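Local coordinates for neuraminidase (Influenza A virus, PDB 4GDI) that is a neuraminidase-like surface glycoprotein of a bat influenza A virus, forms a homotetramer of beta-propeller subunits with a diverged putative active site, and may lack typical sialidase activity, at the interface of chains A and B. Sequence-based numbering; all coordinates share one arbitrary frame. Chains: chain A/B, Neuraminidase.

The interface of chains A and B. Residues chain A 33-35, 66; chain B 69-71.
The carboxylate oxygen OE1 of A:Glu33 accepts a hydrogen bond from the backbone N of B:Asn70 at 2.9 Å. The bond is fairly straight, 164° at the hydrogen, and the donor comes to the anti side of the carboxylate, tilted 21° from its plane. A second bond runs the other way, from the backbone N of A:Glu33 to the carbonyl O of B:Asn70 at 3.0 Å, and meets that oxygen almost head-on. A:Glu33 thus engages both the N-H and the C=O of B:Asn70, through its own main chain and its carboxylate, and neither bond uses the asparagine side chain. The side chain can span the two because CG lies beside its backbone N (chi1 -68°) and the chain beyond is extended, carrying the carboxylate past CB of B:Asn70, which lies 3.4 Å from OE1.

B:Leu69 supplies the apolar half of the contact with its two methyl branches. CD2 points at the peptide joining A:Leu34 to A:Pro35, 3.7 Å from the ring carbon CD of A:Pro35, while CD1 packs 3.9 Å from CB of A:Glu33. The same CD1 reaches the flank of the A:Gln66 amide, so the methyls diverge, CD1 towards A:Glu33 and A:Gln66, CD2 towards the peptide. At the margin, CG2 of B:Thr71 touches the carbonyl O of A:Glu33 at 3.6 Å.

At the edge of the contact, A:Gln66 also braces the loop of chain A. A lone pair of OE1, in the plane of the glutamine carbonyl, takes the N-H of A:Leu34, and NE2 donates from a tilted position to the carbonyl O of A:Leu34 at 2.9 Å. Together the two bonds restrict rotation of the amide and steady the backbone that meets B:Leu69.

The patch joins neighbouring beta-propeller subunits of the homotetramer: the chain A loop before strand 39-42 and the turn between strands 53-64 and 67-68 face the chain B segment just after strand 67-68.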
loop_
_atom_site.group_PDB
_atom_site.type_symbol
_atom_site.label_atom_id
_atom_site.label_comp_id
_atom_site.label_asym_id
_atom_site.label_seq_id
_atom_site.Cartn_x
_atom_site.Cartn_y
_atom_site.Cartn_z
ATOM N N GLU A 33 -25.909 -5.182 3.445
ATOM C CA GLU A 33 -25.006 -4.199 4.037
ATOM C C GLU A 33 -23.653 -4.129 3.302
ATOM O O GLU A 33 -23.238 -5.074 2.643
ATOM C CB GLU A 33 -24.805 -4.499 5.524
ATOM C CG GLU A 33 -26.063 -4.281 6.353
ATOM C CD GLU A 33 -25.847 -4.497 7.840
ATOM O OE1 GLU A 33 -25.009 -5.347 8.207
ATOM O OE2 GLU A 33 -26.524 -3.814 8.643
ATOM N N LEU A 34 -22.988 -2.990 3.410
ATOM C CA LEU A 34 -21.631 -2.852 2.911
ATOM C C LEU A 34 -20.788 -2.071 3.906
ATOM O O LEU A 34 -21.316 -1.331 4.732
ATOM C CB LEU A 34 -21.588 -2.195 1.526
ATOM C CG LEU A 34 -22.524 -1.050 1.168
ATOM C CD1 LEU A 34 -22.630 -0.025 2.283
ATOM C CD2 LEU A 34 -22.030 -0.391 -0.111
ATOM N N PRO A 35 -19.470 -2.262 3.851
ATOM C CA PRO A 35 -18.589 -1.573 4.791
ATOM C C PRO A 35 -18.522 -0.080 4.498
ATOM O O PRO A 35 -18.871 0.336 3.396
ATOM C CB PRO A 35 -17.229 -2.245 4.561
ATOM C CG PRO A 35 -17.303 -2.811 3.181
ATOM C CD PRO A 35 -18.739 -3.175 2.952
ATOM N N GLN A 66 -23.985 2.460 6.240
ATOM C CA GLN A 66 -25.037 1.937 5.361
ATOM C C GLN A 66 -25.718 2.991 4.480
ATOM O O GLN A 66 -26.461 2.642 3.553
ATOM C CB GLN A 66 -26.089 1.157 6.158
ATOM C CG GLN A 66 -25.504 0.009 6.969
ATOM C CD GLN A 66 -24.518 -0.824 6.156
ATOM O OE1 GLN A 66 -24.799 -1.217 5.019
ATOM N NE2 GLN A 66 -23.350 -1.073 6.731
ATOM N N LEU B 69 -21.056 -8.219 9.430
ATOM C CA LEU B 69 -21.779 -7.411 8.469
ATOM C C LEU B 69 -22.727 -8.358 7.737
ATOM O O LEU B 69 -22.395 -9.523 7.529
ATOM C CB LEU B 69 -20.798 -6.740 7.516
ATOM C CG LEU B 69 -21.253 -5.470 6.798
ATOM C CD1 LEU B 69 -21.658 -4.396 7.797
ATOM C CD2 LEU B 69 -20.139 -4.971 5.885
ATOM N N ASN B 70 -23.920 -7.883 7.390
ATOM C CA ASN B 70 -24.903 -8.734 6.712
ATOM C C ASN B 70 -24.678 -8.737 5.208
ATOM O O ASN B 70 -25.155 -7.850 4.506
ATOM C CB ASN B 70 -26.334 -8.261 7.013
ATOM C CG ASN B 70 -27.390 -9.294 6.620
ATOM O OD1 ASN B 70 -27.199 -10.076 5.683
ATOM N ND2 ASN B 70 -28.503 -9.311 7.358
ATOM N N THR B 71 -23.942 -9.733 4.718
ATOM C CA THR B 71 -23.594 -9.810 3.306
ATOM C C THR B 71 -23.758 -11.242 2.807
ATOM O O THR B 71 -24.111 -12.141 3.569
ATOM C CB THR B 71 -22.117 -9.431 3.054
ATOM O OG1 THR B 71 -21.272 -10.495 3.503
ATOM C CG2 THR B 71 -21.736 -8.153 3.760
#